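NADH dehydrogenase (Methanothermobacter marburgensis, PDB 4R81) probably oxidises NAD(P)H and passes the electrons to quinones, as a flavoprotein that holds flavin mononucleotide in a flavodoxin-like fold. Local coordinates at residues A[87-92]-A[132-137]; A[172-177]-A[189-194]. One frame throughout, in Å; residues are numbered along the deposited sequence.

Contact 1: A[87-92]-A[132-137]. With FMN (flavin mononucleotide), chain E.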
loop_
_atom_site.group_PDB
_atom_site.type_symbol
_atom_site.label_atom_id
_atom_site.label_comp_id
_atom_site.label_asym_id
_atom_site.label_seq_id
_atom_site.Cartn_x
_atom_site.Cartn_y
_atom_site.Cartn_z
ATOM N N PHE A 87 2.887 -8.744 11.755
ATOM C CA PHE A 87 2.293 -7.531 11.214
ATOM C C PHE A 87 0.800 -7.596 11.471
ATOM O O PHE A 87 0.123 -8.525 11.028
ATOM C CB PHE A 87 2.593 -7.409 9.716
ATOM C CG PHE A 87 4.057 -7.299 9.413
ATOM C CD1 PHE A 87 4.853 -8.439 9.326
ATOM C CD2 PHE A 87 4.654 -6.053 9.253
ATOM C CE1 PHE A 87 6.222 -8.338 9.062
ATOM C CE2 PHE A 87 6.019 -5.942 8.988
ATOM C CZ PHE A 87 6.803 -7.086 8.896
ATOM N N ILE A 88 0.297 -6.616 12.213
ATOM C CA ILE A 88 -1.099 -6.592 12.623
ATOM C C ILE A 88 -1.704 -5.262 12.204
ATOM O O ILE A 88 -1.250 -4.197 12.629
ATOM C CB ILE A 88 -1.232 -6.788 14.150
ATOM C CG1 ILE A 88 -0.655 -8.157 14.546
ATOM C CG2 ILE A 88 -2.701 -6.647 14.588
ATOM C CD1 ILE A 88 -0.688 -8.437 16.041
ATOM N N TYR A 89 -2.713 -5.325 11.339
ATOM C CA TYR A 89 -3.277 -4.125 10.728
ATOM C C TYR A 89 -4.645 -4.416 10.124
ATOM O O TYR A 89 -4.972 -5.573 9.836
ATOM C CB TYR A 89 -2.329 -3.584 9.646
ATOM C CG TYR A 89 -2.060 -4.566 8.520
ATOM C CD1 TYR A 89 -1.025 -5.487 8.618
ATOM C CD2 TYR A 89 -2.842 -4.579 7.372
ATOM C CE1 TYR A 89 -0.770 -6.396 7.610
ATOM C CE2 TYR A 89 -2.596 -5.495 6.349
ATOM C CZ TYR A 89 -1.552 -6.400 6.477
ATOM O OH TYR A 89 -1.292 -7.312 5.479
ATOM N N PRO A 90 -5.458 -3.371 9.941
ATOM C CA PRO A 90 -6.700 -3.506 9.177
ATOM C C PRO A 90 -6.463 -3.377 7.674
ATOM O O PRO A 90 -5.586 -2.617 7.231
ATOM C CB PRO A 90 -7.522 -2.311 9.658
ATOM C CG PRO A 90 -6.492 -1.263 9.951
ATOM C CD PRO A 90 -5.301 -2.019 10.509
ATOM N N LEU A 91 -7.255 -4.101 6.896
ATOM C CA LEU A 91 -7.196 -4.030 5.444
ATOM C C LEU A 91 -7.852 -2.744 4.985
ATOM O O LEU A 91 -9.046 -2.558 5.197
ATOM C CB LEU A 91 -7.940 -5.216 4.836
ATOM C CG LEU A 91 -7.699 -5.386 3.339
ATOM C CD1 LEU A 91 -6.201 -5.510 3.105
ATOM C CD2 LEU A 91 -8.448 -6.589 2.778
ATOM N N TRP A 92 -7.072 -1.865 4.359
ATOM C CA TRP A 92 -7.575 -0.601 3.822
ATOM C C TRP A 92 -7.263 -0.520 2.333
ATOM O O TRP A 92 -6.093 -0.469 1.942
ATOM C CB TRP A 92 -6.939 0.609 4.523
ATOM C CG TRP A 92 -7.385 0.841 5.936
ATOM C CD1 TRP A 92 -8.369 0.177 6.612
ATOM C CD2 TRP A 92 -6.841 1.799 6.852
ATOM N NE1 TRP A 92 -8.471 0.668 7.895
ATOM C CE2 TRP A 92 -7.544 1.663 8.066
ATOM C CE3 TRP A 92 -5.830 2.765 6.758
ATOM C CZ2 TRP A 92 -7.268 2.458 9.186
ATOM C CZ3 TRP A 92 -5.550 3.552 7.871
ATOM C CH2 TRP A 92 -6.265 3.385 9.074
ATOM N N VAL A 132 1.265 -12.609 9.523
ATOM C CA VAL A 132 0.450 -11.447 9.191
ATOM C C VAL A 132 -0.972 -11.689 9.674
ATOM O O VAL A 132 -1.599 -12.678 9.304
ATOM C CB VAL A 132 0.431 -11.185 7.669
ATOM C CG1 VAL A 132 -0.500 -10.015 7.334
ATOM C CG2 VAL A 132 1.835 -10.908 7.172
ATOM N N LEU A 133 -1.468 -10.787 10.509
ATOM C CA LEU A 133 -2.839 -10.865 11.007
ATOM C C LEU A 133 -3.578 -9.642 10.483
ATOM O O LEU A 133 -3.427 -8.524 10.998
ATOM C CB LEU A 133 -2.877 -10.919 12.539
ATOM C CG LEU A 133 -2.129 -12.061 13.236
ATOM C CD1 LEU A 133 -2.285 -11.996 14.757
ATOM C CD2 LEU A 133 -2.593 -13.415 12.723
ATOM N N CYS A 134 -4.355 -9.858 9.428
ATOM C CA CYS A 134 -5.014 -8.771 8.722
ATOM C C CYS A 134 -6.521 -8.824 8.931
ATOM O O CYS A 134 -7.188 -9.786 8.538
ATOM C CB CYS A 134 -4.684 -8.873 7.232
ATOM S SG CYS A 134 -5.534 -7.695 6.200
ATOM N N SER A 135 -7.065 -7.794 9.561
ATOM C CA SER A 135 -8.504 -7.721 9.797
ATOM C C SER A 135 -9.178 -7.081 8.592
ATOM O O SER A 135 -8.708 -6.074 8.082
ATOM C CB SER A 135 -8.792 -6.905 11.058
ATOM O OG SER A 135 -10.180 -6.661 11.196
ATOM N N ALA A 136 -10.277 -7.667 8.123
ATOM C CA ALA A 136 -10.939 -7.146 6.927
ATOM C C ALA A 136 -12.443 -7.089 7.103
ATOM O O ALA A 136 -13.017 -7.909 7.816
ATOM C CB ALA A 136 -10.591 -7.998 5.717
ATOM N N GLY A 137 -13.071 -6.113 6.460
ATOM C CA GLY A 137 -14.519 -6.040 6.427
ATOM C C GLY A 137 -15.116 -7.190 5.635
ATOM O O GLY A 137 -16.070 -7.838 6.072
HETATM N N1 FMN E . -12.324 -4.043 4.237
HETATM C C2 FMN E . -12.063 -4.887 3.174
HETATM O O2 FMN E . -12.443 -6.050 3.214
HETATM N N3 FMN E . -11.372 -4.432 2.068
HETATM C C4 FMN E . -10.935 -3.126 2.014
HETATM O O4 FMN E . -10.314 -2.747 1.026
HETATM C C4A FMN E . -11.193 -2.262 3.077
HETATM N N5 FMN E . -10.780 -0.945 3.041
HETATM C C5A FMN E . -11.030 -0.110 4.111
HETATM C C6 FMN E . -10.593 1.214 4.076
HETATM C C7 FMN E . -10.847 2.070 5.145
HETATM C C7M FMN E . -10.360 3.489 5.115
HETATM C C8 FMN E . -11.542 1.599 6.260
HETATM C C8M FMN E . -11.829 2.513 7.419
HETATM C C9 FMN E . -11.983 0.279 6.283
HETATM C C9A FMN E . -11.729 -0.583 5.217
HETATM N N10 FMN E . -12.161 -1.898 5.241
HETATM C C10 FMN E . -11.890 -2.734 4.184
HETATM C "C1'" FMN E . -12.884 -2.447 6.429
HETATM C "C2'" FMN E . -11.792 -2.682 7.483
HETATM O "O2'" FMN E . -10.896 -3.710 7.110
HETATM C "C3'" FMN E . -12.404 -2.908 8.856
HETATM O "O3'" FMN E . -12.919 -1.656 9.277
HETATM C "C4'" FMN E . -11.352 -3.388 9.849
HETATM O "O4'" FMN E . -10.896 -4.688 9.541
HETATM C "C5'" FMN E . -11.882 -3.384 11.274
HETATM O "O5'" FMN E . -10.764 -3.549 12.115
HETATM P P FMN E . -10.333 -2.332 13.067
HETATM O O1P FMN E . -11.443 -2.139 14.085
HETATM O O2P FMN E . -9.044 -2.672 13.772
HETATM O O3P FMN E . -10.203 -1.085 12.227
#
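Y89 and C134 meet through two torsions: CG of Y89 stands between its backbone N and carbonyl carbon (chi1 60°), and SG of C134 lies anti to its backbone N (chi1 175°). The phenol ring lies against the neighbouring strand, its CE2 3.7 Å from C134 SG in an oblique sulfur-aromatic contact, while its OH comes to 3.4 Å from CG1 of V132. CB of L91 also touches this sulfur, and L91 CD2 packs against CB of A136. The compact side chains of V132 and C134 let the broad Y89 ring lie close against strand 129-135; helix 148-162 covers this face. On the reverse face I88 and L133 lie side by side, and helix 18-32 packs against them.

Strands 84-90 and 129-135 are parallel neighbours in the flavodoxin-like sheet. L133 N to F87 O, Y89 N to L133 O, S135 N to Y89 O and L91 N to S135 O (2.7 Å) bind them, so P90, which has no N-H, falls where none is needed on this side.

At and just past their C-terminal ends both strands meet the flavin. L91 O accepts from ribityl O2' at 2.9 Å, and in one of its two conformers S135 has OG 2.7 Å from FMN O4'. G137 N donates to flavin N1 over 3.1 Å, which would be expected to favour negative charge there; lacking a side chain, it fits tightly beside C1'. W92 lays one ring face over the flavin's dimethyl end, CD1 3.4 Å from C7, with P90 CG against the other face, and W92 O accepts a hydrogen bond from K101 of the second subunit.

Contact 2: A[172-177]-A[189-194]; sequences EILGGM and LMRARR
Where the last strand of the alpha/beta sandwich, 169-174, is covered by the closing helix, 185-197, R191 reaches from the helix to E172, I173 and L174. The strand and helix segments run nearly antiparallel, at 155°, with axes 9.4 Å apart, a gap that a long arginine can span.

A bend at chi3 (61°) turns NE out of the extended course of the R191 chain, and the guanidinium reaches the strand edge-on. Its NH2 makes a salt bridge with OE1 of E172 at 3.0 Å; the carboxylate oxygen is met nearly along its C-O axis, with the two flat groups turned 73° apart. R191 NH1 donates to I173 O, at 3.0 Å, from well above the carbonyl plane. E172 and L174, rather than I173, make the backbone bonds to strand 129-135, and I173 turns its side chain away, onto helix 148-162.

L174 CD2 lies over one guanidinium face, 3.6 Å from R191 NH1, as an apolar lid on a group whose rim does the bonding. Its CD1 approaches A192 CB, where a small alanine lets the leucine come near the helix. Water 1 donates to both E172 OE2 (2.7 Å) and R191 O, tying the carboxylate to the helix backbone. A second water, in the guanidinium plane, accepts from R191 NE. The positive guanidinium would be expected to keep E172 ionised.

L174 is the centre of an inverse gamma turn, with which the strand gives way to the loop carrying M177 into the FMN pocket. Helix against outermost strand in this way is typical of the flavodoxin-like fold.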
loop_
_atom_site.group_PDB
_atom_site.type_symbol
_atom_site.label_atom_id
_atom_site.label_comp_id
_atom_site.label_asym_id
_atom_site.label_seq_id
_atom_site.Cartn_x
_atom_site.Cartn_y
_atom_site.Cartn_z
ATOM N N GLU A 172 -3.149 -14.672 8.097
ATOM C CA GLU A 172 -4.509 -14.968 8.525
ATOM C C GLU A 172 -5.381 -13.785 8.150
ATOM O O GLU A 172 -5.170 -12.674 8.643
ATOM C CB GLU A 172 -4.571 -15.160 10.043
ATOM C CG GLU A 172 -3.580 -16.167 10.601
ATOM C CD GLU A 172 -4.122 -17.571 10.642
ATOM O OE1 GLU A 172 -5.220 -17.812 10.094
ATOM O OE2 GLU A 172 -3.444 -18.442 11.227
ATOM N N ILE A 173 -6.350 -14.012 7.271
ATOM C CA ILE A 173 -7.315 -12.970 6.963
ATOM C C ILE A 173 -8.468 -13.086 7.949
ATOM O O ILE A 173 -9.275 -14.012 7.879
ATOM C CB ILE A 173 -7.820 -13.047 5.515
ATOM C CG1 ILE A 173 -6.657 -12.801 4.549
ATOM C CG2 ILE A 173 -8.929 -12.028 5.293
ATOM C CD1 ILE A 173 -7.026 -12.975 3.084
ATOM N N LEU A 174 -8.519 -12.147 8.887
ATOM C CA LEU A 174 -9.561 -12.135 9.903
ATOM C C LEU A 174 -10.729 -11.300 9.385
ATOM O O LEU A 174 -10.832 -10.103 9.660
ATOM C CB LEU A 174 -9.011 -11.606 11.234
ATOM C CG LEU A 174 -7.750 -12.333 11.738
ATOM C CD1 LEU A 174 -7.150 -11.684 13.001
ATOM C CD2 LEU A 174 -8.026 -13.823 11.976
ATOM N N GLY A 175 -11.598 -11.939 8.607
ATOM C CA GLY A 175 -12.613 -11.219 7.856
ATOM C C GLY A 175 -13.978 -11.150 8.510
ATOM O O GLY A 175 -14.209 -11.762 9.549
ATOM N N GLY A 176 -14.873 -10.377 7.902
ATOM C CA GLY A 176 -16.238 -10.247 8.380
ATOM C C GLY A 176 -16.437 -9.116 9.372
ATOM O O GLY A 176 -17.515 -8.984 9.975
ATOM N N MET A 177 -15.407 -8.291 9.543
ATOM C CA MET A 177 -15.460 -7.218 10.527
ATOM C C MET A 177 -16.050 -5.944 9.927
ATOM O O MET A 177 -15.349 -4.952 9.723
ATOM C CB MET A 177 -14.070 -6.951 11.105
ATOM C CG MET A 177 -13.332 -8.214 11.547
ATOM S SD MET A 177 -14.307 -9.306 12.600
ATOM C CE MET A 177 -14.523 -8.279 14.064
ATOM N N LEU A 189 -10.542 -13.716 17.046
ATOM C CA LEU A 189 -9.641 -13.586 18.185
ATOM C C LEU A 189 -9.079 -14.949 18.582
ATOM O O LEU A 189 -7.937 -15.053 19.029
ATOM C CB LEU A 189 -10.348 -12.919 19.373
ATOM C CG LEU A 189 -10.729 -11.444 19.192
ATOM C CD1 LEU A 189 -11.355 -10.869 20.455
ATOM C CD2 LEU A 189 -9.522 -10.615 18.777
ATOM N N MET A 190 -9.882 -15.995 18.410
ATOM C CA MET A 190 -9.412 -17.353 18.657
ATOM C C MET A 190 -8.275 -17.684 17.689
ATOM O O MET A 190 -7.270 -18.286 18.078
ATOM C CB MET A 190 -10.556 -18.368 18.511
ATOM C CG MET A 190 -10.253 -19.743 19.098
ATOM S SD MET A 190 -11.443 -21.025 18.639
ATOM C CE MET A 190 -12.989 -20.170 18.941
ATOM N N ARG A 191 -8.444 -17.292 16.427
ATOM C CA ARG A 191 -7.423 -17.526 15.409
ATOM C C ARG A 191 -6.141 -16.754 15.721
ATOM O O ARG A 191 -5.033 -17.288 15.591
ATOM C CB ARG A 191 -7.962 -17.168 14.017
ATOM C CG ARG A 191 -9.103 -18.093 13.567
ATOM C CD ARG A 191 -9.733 -17.650 12.268
ATOM N NE ARG A 191 -8.766 -17.650 11.179
ATOM C CZ ARG A 191 -8.884 -16.921 10.079
ATOM N NH1 ARG A 191 -9.928 -16.119 9.925
ATOM N NH2 ARG A 191 -7.949 -16.980 9.141
ATOM N N ALA A 192 -6.296 -15.506 16.145
ATOM C CA ALA A 192 -5.144 -14.679 16.477
ATOM C C ALA A 192 -4.354 -15.284 17.640
ATOM O O ALA A 192 -3.122 -15.357 17.607
ATOM C CB ALA A 192 -5.586 -13.270 16.804
ATOM N N ARG A 193 -5.069 -15.730 18.666
ATOM C CA ARG A 193 -4.431 -16.339 19.826
ATOM C C ARG A 193 -3.699 -17.611 19.404
ATOM O O ARG A 193 -2.557 -17.843 19.808
ATOM C CB ARG A 193 -5.473 -16.627 20.911
ATOM C CG ARG A 193 -4.901 -16.974 22.280
ATOM C CD ARG A 193 -5.955 -16.762 23.370
ATOM N NE ARG A 193 -7.307 -16.686 22.809
ATOM C CZ ARG A 193 -8.081 -15.601 22.832
ATOM N NH1 ARG A 193 -9.290 -15.638 22.283
ATOM N NH2 ARG A 193 -7.659 -14.485 23.411
ATOM N N ARG A 194 -4.351 -18.408 18.562
ATOM C CA ARG A 194 -3.776 -19.658 18.077
ATOM C C ARG A 194 -2.486 -19.397 17.303
ATOM O O ARG A 194 -1.530 -20.160 17.405
ATOM C CB ARG A 194 -4.790 -20.398 17.204
ATOM C CG ARG A 194 -4.342 -21.778 16.741
ATOM C CD ARG A 194 -5.354 -22.403 15.776
ATOM N NE ARG A 194 -6.652 -22.581 16.419
ATOM C CZ ARG A 194 -7.820 -22.256 15.870
ATOM N NH1 ARG A 194 -7.872 -21.737 14.647
ATOM N NH2 ARG A 194 -8.940 -22.457 16.552
HETATM O O HOH W 1 -4.382 -19.188 13.674
HETATM O O HOH W 2 -6.786 -19.544 10.739
#

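Contact 1 closes before contact 2 opens along the chain, and their centres are 9 Å apart on the same side of the chain's centre. They meet in the single parallel sheet, where strand 129-135 of contact 1 lies directly beside strand 169-174 of contact 2; C134 O and L174 N, 2.7 Å apart, probably form one of the backbone bonds that join them. Contact 1 belongs to the sheet's interior and its flavin-binding end, contact 2 to the outermost strand and the helix on it. The two converge at the cofactor, since M177 packs its CG against S135 OG, so the loop after the last strand also contributes to the FMN pocket.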